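Local coordinates for protein collectin placenta 1 (Mus musculus, PDB 2OX9) that binds the leukocyte cell-surface glycan Lewis(x) through the calcium-dependent carbohydrate-recognition domain of a scavenger receptor C-type lectin, at residues D28-L31 with F32-K36. Sequence-based numbering, arbitrary orientation.
Sequences DAKL and FCEDK
The carbonyl oxygens of Asp28 to Leu31 accept from the amides of Phe32 to Asp35, four successive i to i+4 bonds of an alpha-helix, of which Cys33 N to Ala29 O is the straightest (3.2 Å, 168° at the hydrogen). Upon this regular frame the side chains of one turn lie against those of the next. Glu34 reaches back over the preceding turn: its CG, anti to the carbonyl carbon (chi1 -63°), sits 3.0 Å from Lys30 O, the same oxygen that accepts the Glu34 amide, so one carbonyl is met by both the backbone N-H and the first methylene beyond CB. The extended chain then sets the carboxylate beside both side chains, with OE2 3.7 Å from Lys30 CE and OE1 4.0 Å from Leu31 CD1. Lys30 runs on past it, also extended, leaving NZ 5.0 Å from Glu34 OE2, so the opposite charges probably attract through space without forming a salt bridge. Near the C-terminal end of the helix, Lys36 folds back over the last turn. Its NZ lies 3.4 Å above the centre of the Phe32 ring, donates to Phe32 O, and forms a salt bridge with Asp35 OD1 (2.7 Å), approaching from above the carboxylate plane. Carbonyl, carboxylate and ring face thus gather round one ammonium group, which would be expected to stabilise its positive charge. The helix 26-35 belongs to the C-type lectin fold, and its inner side rests on the sheet: Ala29 and Cys33 pack on Phe126 and on Leu40 of strand 39-40, while Phe32 meets Phe126 edge-to-face. The disulfide from Cys33 to Cys128 fastens this helix covalently to strand 125-131.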
ATOM      1  N   ASP A  28      -7.770  -7.884  -5.094  1.00 17.08           N
ATOM      2  CA  ASP A  28      -8.148  -8.875  -4.101  1.00 16.54           C
ATOM      3  C   ASP A  28      -7.715  -8.391  -2.713  1.00 16.58           C
ATOM      4  O   ASP A  28      -8.389  -8.651  -1.713  1.00 14.65           O
ATOM      5  CB  ASP A  28      -7.509 -10.230  -4.435  1.00 20.31           C
ATOM      6  CG  ASP A  28      -8.219 -10.953  -5.588  1.00 24.71           C
ATOM      7  OD1 ASP A  28      -7.696 -11.984  -6.064  1.00 25.92           O
ATOM      8  OD2 ASP A  28      -9.302 -10.497  -6.019  1.00 26.90           O
ATOM      9  N   ALA A  29      -6.589  -7.679  -2.657  1.00 14.60           N
ATOM     10  CA  ALA A  29      -6.086  -7.144  -1.396  1.00 14.22           C
ATOM     11  C   ALA A  29      -7.057  -6.063  -0.900  1.00 14.56           C
ATOM     12  O   ALA A  29      -7.395  -5.986   0.285  1.00 12.17           O
ATOM     13  CB  ALA A  29      -4.697  -6.544  -1.608  1.00 11.84           C
ATOM     14  N   LYS A  30      -7.493  -5.229  -1.832  1.00 15.60           N
ATOM     15  CA  LYS A  30      -8.428  -4.144  -1.547  1.00 14.98           C
ATOM     16  C   LYS A  30      -9.719  -4.722  -0.982  1.00 13.61           C
ATOM     17  O   LYS A  30     -10.297  -4.193  -0.039  1.00 12.42           O
ATOM     18  CB  LYS A  30      -8.717  -3.390  -2.847  1.00 17.94           C
ATOM     19  CG  LYS A  30      -9.810  -2.344  -2.756  1.00 23.61           C
ATOM     20  CD  LYS A  30      -9.823  -1.484  -4.019  1.00 26.65           C
ATOM     21  CE  LYS A  30     -10.914  -0.426  -3.958  1.00 27.03           C
ATOM     22  NZ  LYS A  30     -10.782   0.557  -5.077  1.00 31.50           N
ATOM     23  N   LEU A  31     -10.152  -5.831  -1.567  1.00 14.78           N
ATOM     24  CA  LEU A  31     -11.376  -6.502  -1.152  1.00 17.27           C
ATOM     25  C   LEU A  31     -11.253  -7.102   0.245  1.00 17.94           C
ATOM     26  O   LEU A  31     -12.198  -7.066   1.027  1.00 17.53           O
ATOM     27  CB  LEU A  31     -11.711  -7.618  -2.131  1.00 18.57           C
ATOM     28  CG  LEU A  31     -13.077  -8.256  -1.916  1.00 20.66           C
ATOM     29  CD1 LEU A  31     -14.105  -7.406  -2.638  1.00 25.26           C
ATOM     30  CD2 LEU A  31     -13.086  -9.693  -2.453  1.00 21.96           C
ATOM     31  N   PHE A  32     -10.083  -7.664   0.537  1.00 16.22           N
ATOM     32  CA  PHE A  32      -9.821  -8.295   1.826  1.00 14.74           C
ATOM     33  C   PHE A  32      -9.954  -7.291   2.967  1.00 13.37           C
ATOM     34  O   PHE A  32     -10.610  -7.561   3.971  1.00 14.37           O
ATOM     35  CB  PHE A  32      -8.413  -8.892   1.817  1.00 15.82           C
ATOM     36  CG  PHE A  32      -8.042  -9.601   3.081  1.00 20.24           C
ATOM     37  CD1 PHE A  32      -8.139 -10.985   3.168  1.00 22.99           C
ATOM     38  CD2 PHE A  32      -7.553  -8.891   4.174  1.00 22.05           C
ATOM     39  CE1 PHE A  32      -7.744 -11.658   4.330  1.00 24.91           C
ATOM     40  CE2 PHE A  32      -7.158  -9.553   5.337  1.00 23.97           C
ATOM     41  CZ  PHE A  32      -7.253 -10.940   5.411  1.00 22.98           C
ATOM     42  N   CYS A  33      -9.317  -6.134   2.817  1.00 11.65           N
ATOM     43  CA  CYS A  33      -9.383  -5.102   3.843  1.00 15.11           C
ATOM     44  C   CYS A  33     -10.808  -4.575   4.021  1.00 15.04           C
ATOM     45  O   CYS A  33     -11.215  -4.231   5.133  1.00 15.79           O
ATOM     46  CB  CYS A  33      -8.453  -3.926   3.503  1.00 13.80           C
ATOM     47  SG  CYS A  33      -6.670  -4.304   3.477  1.00 19.09           S
ATOM     48  N   GLU A  34     -11.561  -4.497   2.929  1.00 17.96           N
ATOM     49  CA  GLU A  34     -12.937  -4.007   3.008  1.00 20.85           C
ATOM     50  C   GLU A  34     -13.790  -4.966   3.839  1.00 21.80           C
ATOM     51  O   GLU A  34     -14.683  -4.541   4.576  1.00 20.91           O
ATOM     52  CB  GLU A  34     -13.530  -3.850   1.605  1.00 23.50           C
ATOM     53  CG  GLU A  34     -12.807  -2.816   0.755  1.00 27.51           C
ATOM     54  CD  GLU A  34     -13.351  -2.736  -0.657  1.00 30.23           C
ATOM     55  OE1 GLU A  34     -13.952  -3.734  -1.111  1.00 32.69           O
ATOM     56  OE2 GLU A  34     -13.162  -1.686  -1.316  1.00 30.94           O
ATOM     57  N   ASP A  35     -13.501  -6.258   3.728  1.00 22.63           N
ATOM     58  CA  ASP A  35     -14.231  -7.273   4.481  1.00 23.84           C
ATOM     59  C   ASP A  35     -13.957  -7.140   5.975  1.00 23.45           C
ATOM     60  O   ASP A  35     -14.728  -7.639   6.799  1.00 23.57           O
ATOM     61  CB  ASP A  35     -13.830  -8.675   4.003  1.00 27.16           C
ATOM     62  CG  ASP A  35     -14.154  -9.767   5.024  1.00 31.03           C
ATOM     63  OD1 ASP A  35     -13.448  -9.871   6.056  1.00 32.48           O
ATOM     64  OD2 ASP A  35     -15.118 -10.526   4.797  1.00 31.09           O
ATOM     65  N   LYS A  36     -12.860  -6.466   6.316  1.00 20.11           N
ATOM     66  CA  LYS A  36     -12.472  -6.261   7.713  1.00 20.42           C
ATOM     67  C   LYS A  36     -12.854  -4.855   8.188  1.00 19.15           C
ATOM     68  O   LYS A  36     -12.460  -4.433   9.273  1.00 23.46           O
ATOM     69  CB  LYS A  36     -10.956  -6.424   7.872  1.00 21.77           C
ATOM     70  CG  LYS A  36     -10.362  -7.654   7.223  1.00 23.54           C
ATOM     71  CD  LYS A  36     -10.907  -8.934   7.816  1.00 25.20           C
ATOM     72  CE  LYS A  36     -10.354 -10.155   7.071  1.00 26.49           C
ATOM     73  NZ  LYS A  36     -10.773 -10.178   5.628  1.00 27.72           N
TER